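PDB 3RE9: sortase-like protein from Streptococcus suis, which probably acts as a class C sortase, a transpeptidase that joins pilin subunits into covalent pili on the cell surface. Local coordinates for residues 42-47 against 78-83; 114-119 against 123-128. All coordinates share one frame; numbering follows the deposited sequence.

Interaction 1: 42-47 against 78-83; sequences EKIGYV and SLPIGG
Ile44 meets Leu79 and Pro80 through methyl and methylene groups alone, and no hydrogen bond links 42-47 to 78-83. The contact is small, about 107 Å² summed over both sides, but all three residues are buried. The CG2 methyl of Ile44 points at the CG corner of the Pro80 ring, with Ile44 CG2 3.8 Å from Pro80 CG. With CG1 beside the backbone N (chi1 -67°), the longer branch of Ile44 runs on to Leu79. There Ile44 CD1 lies 4.1 Å from Leu79 CD2, and the two side chains cross at about a right angle. The same Ile44 CD1 is also 4.1 Å from Pro80 CD, so this one methyl touches both partners.

Backbone bonds shape each side separately. Ile44 and Gly45 both face Val58 of strand 54-60, which makes a classic beta bulge in strand 43-49. In the loop, Pro80 is the centre of an inverse gamma turn, closed by Ile81 N to Leu79 O at 2.9 Å. Asn10 OD1 accepts a hydrogen bond from Leu79 N and so ties the turn to helix 3-11.

The contact joins the first strand of the sortase beta-sheet to the loop between strands 71-73 and 86-91. Leu79 also packs on Ala6 of helix 3-11, Pro80 on Thr88 of strand 86-91, and Ile44 on Met1 at the N terminus.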
loop_
_atom_site.group_PDB
_atom_site.type_symbol
_atom_site.label_atom_id
_atom_site.label_comp_id
_atom_site.label_asym_id
_atom_site.label_seq_id
_atom_site.Cartn_x
_atom_site.Cartn_y
_atom_site.Cartn_z
ATOM N N GLU A 42 -2.286 0.727 13.980
ATOM C CA GLU A 42 -1.280 -0.288 14.194
ATOM C C GLU A 42 -0.207 -0.282 13.136
ATOM O O GLU A 42 -0.509 -0.222 11.944
ATOM C CB GLU A 42 -1.928 -1.668 14.257
ATOM C CG GLU A 42 -0.938 -2.780 14.557
ATOM C CD GLU A 42 -1.608 -4.042 14.971
ATOM O OE1 GLU A 42 -1.595 -4.994 14.159
ATOM O OE2 GLU A 42 -2.173 -4.065 16.092
ATOM N N LYS A 43 1.047 -0.362 13.583
ATOM C CA LYS A 43 2.204 -0.423 12.675
ATOM C C LYS A 43 2.216 -1.736 11.877
ATOM O O LYS A 43 2.086 -2.817 12.441
ATOM C CB LYS A 43 3.507 -0.225 13.459
ATOM C CG LYS A 43 4.693 0.077 12.599
ATOM C CD LYS A 43 5.970 -0.046 13.390
ATOM C CE LYS A 43 7.172 0.173 12.486
ATOM N NZ LYS A 43 8.337 0.816 13.150
ATOM N N ILE A 44 2.344 -1.640 10.561
ATOM C CA ILE A 44 2.397 -2.835 9.722
ATOM C C ILE A 44 3.829 -3.229 9.371
ATOM O O ILE A 44 4.167 -4.419 9.361
ATOM C CB ILE A 44 1.578 -2.686 8.424
ATOM C CG1 ILE A 44 0.072 -2.583 8.718
ATOM C CG2 ILE A 44 1.867 -3.882 7.489
ATOM C CD1 ILE A 44 -0.759 -2.176 7.487
ATOM N N GLY A 45 4.668 -2.236 9.082
ATOM C CA GLY A 45 6.082 -2.478 8.728
ATOM C C GLY A 45 6.766 -1.232 8.186
ATOM O O GLY A 45 6.667 -0.146 8.762
ATOM N N TYR A 46 7.452 -1.390 7.058
ATOM C CA TYR A 46 8.204 -0.298 6.434
ATOM C C TYR A 46 8.053 -0.314 4.906
ATOM O O TYR A 46 7.930 -1.371 4.297
ATOM C CB TYR A 46 9.692 -0.369 6.835
ATOM C CG TYR A 46 9.959 -0.110 8.314
ATOM C CD1 TYR A 46 9.938 -1.151 9.241
ATOM C CD2 TYR A 46 10.230 1.177 8.778
ATOM C CE1 TYR A 46 10.172 -0.911 10.601
ATOM C CE2 TYR A 46 10.455 1.438 10.123
ATOM C CZ TYR A 46 10.437 0.396 11.023
ATOM O OH TYR A 46 10.661 0.652 12.358
ATOM N N VAL A 47 8.035 0.864 4.297
ATOM C CA VAL A 47 8.323 0.971 2.877
ATOM C C VAL A 47 9.686 1.649 2.699
ATOM O O VAL A 47 10.000 2.641 3.357
ATOM C CB VAL A 47 7.151 1.648 2.061
ATOM C CG1 VAL A 47 6.881 3.087 2.534
ATOM C CG2 VAL A 47 7.366 1.538 0.534
ATOM N N SER A 78 -5.791 -3.868 -0.588
ATOM C CA SER A 78 -5.169 -5.042 0.050
ATOM C C SER A 78 -4.175 -4.698 1.182
ATOM O O SER A 78 -3.495 -3.682 1.147
ATOM C CB SER A 78 -4.472 -5.924 -1.005
ATOM O OG SER A 78 -5.270 -6.126 -2.170
ATOM N N LEU A 79 -4.107 -5.540 2.207
ATOM C CA LEU A 79 -3.015 -5.453 3.170
ATOM C C LEU A 79 -1.692 -5.889 2.483
ATOM O O LEU A 79 -1.712 -6.781 1.609
ATOM C CB LEU A 79 -3.331 -6.254 4.432
ATOM C CG LEU A 79 -4.378 -5.613 5.351
ATOM C CD1 LEU A 79 -4.861 -6.607 6.437
ATOM C CD2 LEU A 79 -3.842 -4.358 6.007
ATOM N N PRO A 80 -0.558 -5.234 2.842
ATOM C CA PRO A 80 0.727 -5.413 2.131
ATOM C C PRO A 80 1.490 -6.697 2.487
ATOM O O PRO A 80 2.599 -6.661 3.038
ATOM C CB PRO A 80 1.534 -4.152 2.511
ATOM C CG PRO A 80 0.959 -3.683 3.827
ATOM C CD PRO A 80 -0.457 -4.268 3.965
ATOM N N ILE A 81 0.900 -7.833 2.119
ATOM C CA ILE A 81 1.454 -9.162 2.395
ATOM C C ILE A 81 1.641 -9.936 1.080
ATOM O O ILE A 81 2.003 -11.137 1.083
ATOM C CB ILE A 81 0.568 -9.977 3.394
ATOM C CG1 ILE A 81 -0.827 -10.224 2.808
ATOM C CG2 ILE A 81 0.532 -9.302 4.796
ATOM C CD1 ILE A 81 -1.587 -11.432 3.423
ATOM N N GLY A 82 1.404 -9.249 -0.033
ATOM C CA GLY A 82 1.539 -9.878 -1.336
ATOM C C GLY A 82 0.517 -10.951 -1.720
ATOM O O GLY A 82 -0.398 -11.275 -0.969
ATOM N N GLY A 83 0.699 -11.500 -2.918
ATOM C CA GLY A 83 -0.118 -12.600 -3.402
ATOM C C GLY A 83 -0.886 -12.238 -4.651
ATOM O O GLY A 83 -1.137 -11.060 -4.921
#

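Interaction 2: 114-119 against 123-128; sequences FYIHNI and LAYEVD
Phe114 holds CG between its backbone N and carbonyl carbon (chi1 66°), which folds the ring over Tyr125, so that Tyr125 CB lies over one face of it. This is a CH-pi contact, with Tyr125 CB 3.9 Å from the centroid of the Phe114 ring. Tyr125 has CG beside its backbone N (chi1 -67°), and this leaves its ring nearly parallel to that of Phe114, at 17°, but slid off it so that the two barely overlap. Val127 comes to the edge of the same Phe114 ring, in its plane, with Val127 CG2 4.0 Å from Phe114 CD1.

The backbones form an antiparallel beta hairpin, part of the sortase beta-sheet. Phe114 and Tyr125 are a hydrogen-bonded pair, with Tyr125 N to Phe114 O at 2.8 Å and nearly straight. Ile116 and Leu123 are the second such pair, with Leu123 N to Ile116 O also 2.8 Å. Between them Tyr115 and Ala124 form a non-hydrogen-bonded pair, where Tyr115 CA comes 3.0 Å from Leu123 O.

The side chains of Tyr115 and Ala124 lie on the sheet face away from Phe114, Ile116, Leu123 and Tyr125. The methyl of Ala124 meets the edge of the Tyr115 ring, with Ala124 CB 3.7 Å from Tyr115 CE2. Past the paired residues, the Asn118 side chain crosses Leu123 at about a right angle, and Asn118 ND2 lies 3.7 Å from Leu123 CD1. That amide nitrogen donates a hydrogen bond to Pro80 O. Tyr125 OH is hydrogen-bonded to Asp148 OD2 at the start of strand 148-156.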
loop_
_atom_site.group_PDB
_atom_site.type_symbol
_atom_site.label_atom_id
_atom_site.label_comp_id
_atom_site.label_asym_id
_atom_site.label_seq_id
_atom_site.Cartn_x
_atom_site.Cartn_y
_atom_site.Cartn_z
ATOM N N PHE A 114 10.996 -0.606 -5.239
ATOM C CA PHE A 114 10.702 -0.337 -3.847
ATOM C C PHE A 114 10.368 -1.635 -3.126
ATOM O O PHE A 114 10.055 -2.650 -3.769
ATOM C CB PHE A 114 9.669 0.792 -3.655
ATOM C CG PHE A 114 8.293 0.481 -4.167
ATOM C CD1 PHE A 114 7.912 0.869 -5.470
ATOM C CD2 PHE A 114 7.336 -0.145 -3.332
ATOM C CE1 PHE A 114 6.596 0.599 -5.956
ATOM C CE2 PHE A 114 6.034 -0.423 -3.803
ATOM C CZ PHE A 114 5.671 -0.066 -5.116
ATOM N N TYR A 115 10.506 -1.593 -1.801
ATOM C CA TYR A 115 10.292 -2.731 -0.912
ATOM C C TYR A 115 9.288 -2.372 0.162
ATOM O O TYR A 115 9.266 -1.225 0.666
ATOM C CB TYR A 115 11.601 -3.186 -0.221
ATOM C CG TYR A 115 12.746 -3.345 -1.176
ATOM C CD1 TYR A 115 13.730 -2.353 -1.282
ATOM C CD2 TYR A 115 12.815 -4.454 -2.030
ATOM C CE1 TYR A 115 14.773 -2.469 -2.222
ATOM C CE2 TYR A 115 13.838 -4.573 -2.968
ATOM C CZ TYR A 115 14.824 -3.585 -3.057
ATOM O OH TYR A 115 15.859 -3.720 -3.967
ATOM N N ILE A 116 8.452 -3.358 0.489
ATOM C CA ILE A 116 7.620 -3.297 1.648
ATOM C C ILE A 116 8.106 -4.389 2.582
ATOM O O ILE A 116 8.134 -5.562 2.210
ATOM C CB ILE A 116 6.135 -3.464 1.289
ATOM C CG1 ILE A 116 5.658 -2.288 0.398
ATOM C CG2 ILE A 116 5.276 -3.628 2.575
ATOM C CD1 ILE A 116 4.223 -2.454 -0.112
ATOM N N HIS A 117 8.524 -3.983 3.783
ATOM C CA HIS A 117 9.031 -4.894 4.798
ATOM C C HIS A 117 7.940 -5.195 5.846
ATOM O O HIS A 117 7.568 -4.325 6.631
ATOM C CB HIS A 117 10.232 -4.291 5.516
ATOM C CG HIS A 117 11.350 -3.847 4.614
ATOM N ND1 HIS A 117 12.240 -4.729 4.035
ATOM C CD2 HIS A 117 11.771 -2.610 4.260
ATOM C CE1 HIS A 117 13.133 -4.055 3.332
ATOM N NE2 HIS A 117 12.871 -2.768 3.452
ATOM N N ASN A 118 7.406 -6.406 5.842
ATOM C CA ASN A 118 6.379 -6.751 6.810
ATOM C C ASN A 118 6.969 -7.722 7.812
ATOM O O ASN A 118 8.171 -7.939 7.809
ATOM C CB ASN A 118 5.038 -7.211 6.156
ATOM C CG ASN A 118 5.176 -8.467 5.243
ATOM O OD1 ASN A 118 5.819 -9.446 5.590
ATOM N ND2 ASN A 118 4.521 -8.430 4.102
ATOM N N ILE A 119 6.147 -8.282 8.682
ATOM C CA ILE A 119 6.659 -9.099 9.760
ATOM C C ILE A 119 7.155 -10.437 9.215
ATOM O O ILE A 119 7.900 -11.135 9.885
ATOM C CB ILE A 119 5.593 -9.277 10.902
ATOM C CG1 ILE A 119 6.237 -9.829 12.195
ATOM C CG2 ILE A 119 4.368 -10.098 10.417
ATOM C CD1 ILE A 119 7.222 -8.851 12.925
ATOM N N LEU A 123 9.093 -7.587 0.520
ATOM C CA LEU A 123 8.494 -7.686 -0.796
ATOM C C LEU A 123 9.085 -6.619 -1.710
ATOM O O LEU A 123 9.244 -5.478 -1.313
ATOM C CB LEU A 123 6.979 -7.486 -0.718
ATOM C CG LEU A 123 6.178 -8.248 0.322
ATOM C CD1 LEU A 123 4.910 -7.470 0.558
ATOM C CD2 LEU A 123 5.904 -9.659 -0.172
ATOM N N ALA A 124 9.391 -7.016 -2.939
ATOM C CA ALA A 124 10.026 -6.146 -3.914
ATOM C C ALA A 124 9.058 -5.852 -5.053
ATOM O O ALA A 124 8.436 -6.761 -5.578
ATOM C CB ALA A 124 11.292 -6.808 -4.442
ATOM N N TYR A 125 8.915 -4.579 -5.409
ATOM C CA TYR A 125 8.065 -4.166 -6.538
ATOM C C TYR A 125 8.895 -3.309 -7.470
ATOM O O TYR A 125 9.742 -2.535 -7.014
ATOM C CB TYR A 125 6.793 -3.410 -6.075
ATOM C CG TYR A 125 5.844 -4.295 -5.310
ATOM C CD1 TYR A 125 6.055 -4.560 -3.956
ATOM C CD2 TYR A 125 4.759 -4.893 -5.937
ATOM C CE1 TYR A 125 5.226 -5.380 -3.241
ATOM C CE2 TYR A 125 3.907 -5.732 -5.234
ATOM C CZ TYR A 125 4.151 -5.979 -3.876
ATOM O OH TYR A 125 3.326 -6.816 -3.139
ATOM N N GLU A 126 8.668 -3.480 -8.774
ATOM C CA GLU A 126 9.325 -2.689 -9.798
ATOM C C GLU A 126 8.334 -1.707 -10.416
ATOM O O GLU A 126 7.316 -2.120 -10.995
ATOM C CB GLU A 126 9.889 -3.616 -10.874
ATOM C CG GLU A 126 10.787 -2.938 -11.932
ATOM C CD GLU A 126 11.343 -3.941 -12.936
ATOM O OE1 GLU A 126 12.156 -4.813 -12.522
ATOM O OE2 GLU A 126 10.963 -3.865 -14.131
ATOM N N VAL A 127 8.635 -0.417 -10.312
ATOM C CA VAL A 127 7.788 0.631 -10.911
ATOM C C VAL A 127 7.541 0.429 -12.414
ATOM O O VAL A 127 8.498 0.473 -13.218
ATOM C CB VAL A 127 8.340 2.061 -10.637
ATOM C CG1 VAL A 127 7.461 3.127 -11.310
ATOM C CG2 VAL A 127 8.449 2.303 -9.131
ATOM N N ASP A 128 6.267 0.199 -12.777
ATOM C CA ASP A 128 5.866 0.005 -14.174
ATOM C C ASP A 128 4.873 1.044 -14.745
ATOM O O ASP A 128 4.537 0.977 -15.938
ATOM C CB ASP A 128 5.325 -1.414 -14.383
ATOM C CG ASP A 128 3.943 -1.627 -13.769
ATOM O OD1 ASP A 128 3.482 -0.761 -12.997
ATOM O OD2 ASP A 128 3.317 -2.675 -14.051
#

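In the fold
From the N terminus, helices 3-11 and 21-39 come first, and 42-47 then enters the sheet. Interaction 1 closes a loop of 30 residues that holds strand 54-60, helix 64-69 and strand 71-73. The chain next runs through strand 86-91 to strands 113-117 and 122-133, where interaction 2 closes a hairpin, with three residues between its segments. The two contacts are in series and neither nests in the other. In space they touch, with centres about 10 Å apart. Strands 43-49 and 113-117 are sheet neighbours, probably bonded from His117 N to Tyr46 O. The Asn118 amide ties the hairpin to loop 78-83.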